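PDB 3GVX: glycerate dehydrogenase related protein from Thermoplasma acidophilum, which probably reduces glyoxylate or hydroxypyruvate with NAD(P)H, as a member of the D-isomer specific 2-hydroxyacid dehydrogenase family. Local coordinates for residues Asp2-Phe7 against Glu36-Lys41; Gly126-Gly131 against Glu165-Leu170. All blocks are in the same frame, centred on the assembly; numbering follows the deposited sequence.

Interaction 1 (Asp2-Phe7 against Glu36-Lys41)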
loop_
_atom_site.group_PDB
_atom_site.type_symbol
_atom_site.label_atom_id
_atom_site.label_comp_id
_atom_site.label_asym_id
_atom_site.label_seq_id
_atom_site.Cartn_x
_atom_site.Cartn_y
_atom_site.Cartn_z
ATOM N N ASP B 2 32.615 -10.210 16.727
ATOM C CA ASP B 2 32.762 -11.516 16.104
ATOM C C ASP B 2 31.565 -12.126 15.385
ATOM O O ASP B 2 30.585 -12.538 15.994
ATOM C CB ASP B 2 33.288 -12.516 17.143
ATOM C CG ASP B 2 34.567 -12.040 17.796
ATOM O OD1 ASP B 2 35.484 -11.613 17.059
ATOM O OD2 ASP B 2 34.655 -12.080 19.042
ATOM N N VAL B 3 31.681 -12.169 14.067
ATOM C CA VAL B 3 30.706 -12.775 13.191
ATOM C C VAL B 3 31.542 -13.414 12.109
ATOM O O VAL B 3 32.517 -12.838 11.634
ATOM C CB VAL B 3 29.770 -11.750 12.510
ATOM C CG1 VAL B 3 28.874 -12.475 11.487
ATOM C CG2 VAL B 3 28.952 -11.001 13.542
ATOM N N TYR B 4 31.169 -14.617 11.727
ATOM C CA TYR B 4 31.901 -15.278 10.688
ATOM C C TYR B 4 30.932 -15.690 9.613
ATOM O O TYR B 4 29.964 -16.414 9.868
ATOM C CB TYR B 4 32.659 -16.480 11.241
ATOM C CG TYR B 4 33.369 -17.259 10.171
ATOM C CD1 TYR B 4 34.375 -16.681 9.396
ATOM C CD2 TYR B 4 33.029 -18.575 9.921
ATOM C CE1 TYR B 4 35.012 -17.407 8.379
ATOM C CE2 TYR B 4 33.647 -19.308 8.912
ATOM C CZ TYR B 4 34.646 -18.729 8.150
ATOM O OH TYR B 4 35.269 -19.480 7.179
ATOM N N VAL B 5 31.187 -15.182 8.412
ATOM C CA VAL B 5 30.365 -15.470 7.257
ATOM C C VAL B 5 31.018 -16.642 6.570
ATOM O O VAL B 5 32.049 -16.524 5.909
ATOM C CB VAL B 5 30.264 -14.251 6.325
ATOM C CG1 VAL B 5 29.413 -14.601 5.098
ATOM C CG2 VAL B 5 29.663 -13.071 7.091
ATOM N N ASN B 6 30.380 -17.788 6.767
ATOM C CA ASN B 6 30.868 -19.052 6.266
ATOM C C ASN B 6 30.563 -19.392 4.823
ATOM O O ASN B 6 30.186 -20.517 4.492
ATOM C CB ASN B 6 30.396 -20.181 7.175
ATOM C CG ASN B 6 31.114 -21.471 6.892
ATOM O OD1 ASN B 6 32.306 -21.471 6.576
ATOM N ND2 ASN B 6 30.405 -22.582 7.018
ATOM N N PHE B 7 30.725 -18.403 3.965
ATOM C CA PHE B 7 30.543 -18.603 2.551
ATOM C C PHE B 7 31.167 -17.443 1.803
ATOM O O PHE B 7 31.418 -16.385 2.377
ATOM C CB PHE B 7 29.061 -18.776 2.172
ATOM C CG PHE B 7 28.142 -17.718 2.708
ATOM C CD1 PHE B 7 27.441 -17.922 3.897
ATOM C CD2 PHE B 7 27.954 -16.521 2.026
ATOM C CE1 PHE B 7 26.570 -16.955 4.398
ATOM C CE2 PHE B 7 27.085 -15.542 2.523
ATOM C CZ PHE B 7 26.395 -15.765 3.712
ATOM N N GLU B 36 31.201 -15.680 17.744
ATOM C CA GLU B 36 29.969 -15.867 18.483
ATOM C C GLU B 36 28.819 -16.062 17.515
ATOM O O GLU B 36 27.891 -16.801 17.791
ATOM C CB GLU B 36 29.700 -14.666 19.360
ATOM C CG GLU B 36 30.526 -14.689 20.606
ATOM C CD GLU B 36 30.225 -13.527 21.528
ATOM O OE1 GLU B 36 30.454 -13.666 22.747
ATOM O OE2 GLU B 36 29.764 -12.472 21.041
ATOM N N ALA B 37 28.894 -15.396 16.372
ATOM C CA ALA B 37 27.855 -15.520 15.384
ATOM C C ALA B 37 28.408 -16.013 14.069
ATOM O O ALA B 37 29.498 -15.626 13.629
ATOM C CB ALA B 37 27.144 -14.191 15.207
ATOM N N GLN B 38 27.650 -16.903 13.456
ATOM C CA GLN B 38 28.030 -17.472 12.183
ATOM C C GLN B 38 26.861 -17.342 11.226
ATOM O O GLN B 38 25.728 -17.691 11.559
ATOM C CB GLN B 38 28.409 -18.940 12.359
ATOM C CG GLN B 38 29.027 -19.566 11.143
ATOM C CD GLN B 38 29.539 -20.958 11.438
ATOM O OE1 GLN B 38 30.389 -21.142 12.309
ATOM N NE2 GLN B 38 29.022 -21.945 10.724
ATOM N N VAL B 39 27.128 -16.818 10.040
ATOM C CA VAL B 39 26.087 -16.674 9.034
ATOM C C VAL B 39 26.385 -17.762 8.019
ATOM O O VAL B 39 27.513 -17.897 7.560
ATOM C CB VAL B 39 26.140 -15.293 8.358
ATOM C CG1 VAL B 39 24.954 -15.137 7.414
ATOM C CG2 VAL B 39 26.164 -14.192 9.417
ATOM N N ILE B 40 25.375 -18.539 7.667
ATOM C CA ILE B 40 25.585 -19.644 6.762
ATOM C C ILE B 40 24.529 -19.795 5.696
ATOM O O ILE B 40 23.492 -19.141 5.704
ATOM C CB ILE B 40 25.585 -20.977 7.544
ATOM C CG1 ILE B 40 24.151 -21.301 7.972
ATOM C CG2 ILE B 40 26.455 -20.871 8.800
ATOM C CD1 ILE B 40 23.964 -22.673 8.615
ATOM N N LYS B 41 24.817 -20.698 4.780
ATOM C CA LYS B 41 23.880 -21.058 3.750
ATOM C C LYS B 41 23.492 -22.495 4.056
ATOM O O LYS B 41 22.378 -22.761 4.472
ATOM C CB LYS B 41 24.518 -20.962 2.372
ATOM C CG LYS B 41 24.848 -19.559 1.958
ATOM C CD LYS B 41 25.253 -19.533 0.512
ATOM C CE LYS B 41 25.561 -18.135 0.060
ATOM N NZ LYS B 41 25.879 -18.122 -1.393
HETATM O O HOH W 1 27.493 -22.004 4.816
#

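Interaction 2 (Gly126-Gly131 against Glu165-Leu170)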
loop_
_atom_site.group_PDB
_atom_site.type_symbol
_atom_site.label_atom_id
_atom_site.label_comp_id
_atom_site.label_asym_id
_atom_site.label_seq_id
_atom_site.Cartn_x
_atom_site.Cartn_y
_atom_site.Cartn_z
ATOM N N GLY B 126 -10.396 -8.305 7.284
ATOM C CA GLY B 126 -10.427 -9.571 7.988
ATOM C C GLY B 126 -9.318 -10.476 7.482
ATOM O O GLY B 126 -9.187 -10.699 6.278
ATOM N N ILE B 127 -8.497 -10.981 8.400
ATOM C CA ILE B 127 -7.404 -11.866 8.019
ATOM C C ILE B 127 -7.646 -13.276 8.519
ATOM O O ILE B 127 -7.890 -13.518 9.701
ATOM C CB ILE B 127 -6.035 -11.402 8.554
ATOM C CG1 ILE B 127 -5.727 -9.998 8.037
ATOM C CG2 ILE B 127 -4.949 -12.375 8.102
ATOM C CD1 ILE B 127 -4.577 -9.335 8.739
ATOM N N LEU B 128 -7.570 -14.203 7.587
ATOM C CA LEU B 128 -7.778 -15.598 7.882
ATOM C C LEU B 128 -6.402 -16.238 8.007
ATOM O O LEU B 128 -5.693 -16.419 7.015
ATOM C CB LEU B 128 -8.571 -16.230 6.748
ATOM C CG LEU B 128 -9.104 -17.639 6.985
ATOM C CD1 LEU B 128 -10.073 -17.645 8.170
ATOM C CD2 LEU B 128 -9.784 -18.121 5.702
ATOM N N GLY B 129 -6.018 -16.571 9.233
ATOM C CA GLY B 129 -4.710 -17.151 9.455
ATOM C C GLY B 129 -3.785 -16.016 9.827
ATOM O O GLY B 129 -3.553 -15.105 9.029
ATOM N N TYR B 130 -3.251 -16.051 11.039
ATOM C CA TYR B 130 -2.385 -14.971 11.452
ATOM C C TYR B 130 -0.931 -15.326 11.617
ATOM O O TYR B 130 -0.374 -15.303 12.724
ATOM C CB TYR B 130 -2.887 -14.331 12.732
ATOM C CG TYR B 130 -2.460 -12.890 12.804
ATOM C CD1 TYR B 130 -2.834 -11.991 11.809
ATOM C CD2 TYR B 130 -1.673 -12.424 13.849
ATOM C CE1 TYR B 130 -2.432 -10.657 11.854
ATOM C CE2 TYR B 130 -1.264 -11.091 13.905
ATOM C CZ TYR B 130 -1.651 -10.215 12.907
ATOM O OH TYR B 130 -1.261 -8.909 12.982
ATOM N N GLY B 131 -0.302 -15.634 10.497
ATOM C CA GLY B 131 1.099 -15.974 10.524
ATOM C C GLY B 131 2.000 -14.842 10.021
ATOM O O GLY B 131 1.647 -13.663 10.132
ATOM N N GLU B 165 -14.347 -15.389 16.326
ATOM C CA GLU B 165 -14.634 -16.694 16.894
ATOM C C GLU B 165 -14.665 -17.779 15.868
ATOM O O GLU B 165 -14.451 -18.948 16.171
ATOM C CB GLU B 165 -15.977 -16.626 17.560
ATOM C CG GLU B 165 -16.169 -15.349 18.297
ATOM C CD GLU B 165 -17.384 -15.423 19.153
ATOM O OE1 GLU B 165 -18.399 -15.973 18.668
ATOM O OE2 GLU B 165 -17.330 -14.947 20.305
ATOM N N SER B 166 -14.948 -17.389 14.645
ATOM C CA SER B 166 -15.035 -18.347 13.587
ATOM C C SER B 166 -14.825 -17.597 12.299
ATOM O O SER B 166 -14.840 -16.370 12.273
ATOM C CB SER B 166 -16.421 -18.991 13.598
ATOM O OG SER B 166 -17.429 -18.002 13.629
ATOM N N PRO B 167 -14.591 -18.330 11.214
ATOM C CA PRO B 167 -14.382 -17.715 9.910
ATOM C C PRO B 167 -15.662 -16.989 9.475
ATOM O O PRO B 167 -15.601 -15.923 8.865
ATOM C CB PRO B 167 -14.039 -18.909 9.026
ATOM C CG PRO B 167 -13.350 -19.834 9.980
ATOM C CD PRO B 167 -14.227 -19.758 11.189
ATOM N N ALA B 168 -16.819 -17.553 9.807
ATOM C CA ALA B 168 -18.078 -16.916 9.448
ATOM C C ALA B 168 -18.185 -15.597 10.184
ATOM O O ALA B 168 -18.632 -14.601 9.627
ATOM C CB ALA B 168 -19.280 -17.828 9.787
ATOM N N ASP B 169 -17.763 -15.589 11.440
ATOM C CA ASP B 169 -17.796 -14.365 12.234
ATOM C C ASP B 169 -16.844 -13.324 11.646
ATOM O O ASP B 169 -17.122 -12.135 11.678
ATOM C CB ASP B 169 -17.436 -14.668 13.695
ATOM C CG ASP B 169 -17.289 -13.410 14.542
ATOM O OD1 ASP B 169 -18.159 -12.519 14.455
ATOM O OD2 ASP B 169 -16.309 -13.307 15.306
ATOM N N LEU B 170 -15.722 -13.785 11.102
ATOM C CA LEU B 170 -14.744 -12.897 10.484
ATOM C C LEU B 170 -15.348 -12.249 9.240
ATOM O O LEU B 170 -15.298 -11.041 9.080
ATOM C CB LEU B 170 -13.466 -13.663 10.109
ATOM C CG LEU B 170 -12.345 -12.825 9.479
ATOM C CD1 LEU B 170 -11.458 -12.189 10.559
ATOM C CD2 LEU B 170 -11.529 -13.739 8.577
#

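Interaction 1 (Asp2-Phe7 against Glu36-Lys41)
The ring of F7 overlaps the aliphatic chain of K41, the two side chains crossing at about a right angle. K41 CE sits over one face, offset toward the rim, 3.8 Å from the F7 ring centroid, a CH-pi contact. V5 CG1 lies over the centre of the opposite face, so the ring lies between a valine methyl and a lysine methylene. F7 CG, set between its own backbone N and carbonyl carbon (chi1 51°), comes to 3.7 Å from K41 CE. I40 N meets the ring edge in its plane, and V39 CG1 is 3.9 Å from F7 CE1.

Behind the ring the backbones pair as parallel strands. Hydrogen bonds run from Y4 N to A37 O (2.7 Å), from V39 N to Y4 O and from N6 N to V39 O. The bond from A37 N to D2 O is weak. One water bridges N6 O and K41 N beyond the last pair.

V3, V5, A37 and V39 share one face of the sheet. There V3 CG1 meets V39 CG2 at 3.8 Å, and F273 of helix 266-279 packs on V5 and V39. Y4 and Q38 are on the other face, where Y4 stacks edge-to-face with Y32.

Strands 3-5 and 37-40 are neighbours in a parallel sheet of order 26-28, 3-5, 37-40, 52-55, 73-75, consistent with the flavodoxin-like substrate-binding domain of the D-2-hydroxyacid dehydrogenases.

Interaction 2 (Gly126-Gly131 against Glu165-Leu170)
L170 spreads its two methyls over the backbone of strand 124-128. CD1 of L170 rests 3.8 Å from G126 CA, and its CD2 lies 3.8 Å from I127 O. L170 CG, anti to its own backbone N (chi1 -179°), comes to 4.1 Å from G126 CA. The absence of a side chain at G126 lets it come this close to the backbone. This is the tight part of the contact, and it is buried. I149 of strand 147-151 also touches L170. An alanine at L170 would probably leave a gap over G126 and I127 and deprive L128 CD1 of its leucine neighbour.

Toward P167 the packing is looser. L128 CD1 is 4.2 Å from P167 CB and equally far from L170 CD2. Y151 touches both L128 and P167. P167 is itself partly exposed. S166, just before it, and D169 are partly exposed too, and E165 is exposed. S166 is the N-cap, and its OG accepts from D169 N at 3.3 Å. D169 OD2 in turn accepts from E165 N at 3.0 Å through its anti lone pair. These polar groups bond within the helix start and not to the strand.

The strand backbone is hydrogen-bonded to its neighbours: G126 with F176 and L178, L128 with L178, I127 with I149 and Y151. Between residues 126-131 and 165-170 the contact is made by van der Waals packing, so its strength probably rests on shape fit and burial rather than on directional bonds.

Interaction 1 and interaction 2 lie in different domains, on opposite sides of the chain's centre. Their centres are 40 Å apart, and their nearest atoms about 22 Å, so they do not touch. Interaction 1 pairs two strands within a sheet. Interaction 2 packs a helix against a strand of the seven-stranded parallel sheet of the Rossmann-type domain. Past that strand come G129 and G131, which fit a GxGxxG pattern, with G131 at the N-cap position of helix 132-143. As in relatives, this glycine-rich turn probably faces the dinucleotide; no cofactor is present, the ligand being potassium ion. Interaction 2 is thus probably the nearer to the cofactor site, while interaction 1 probably belongs to the substrate-binding domain.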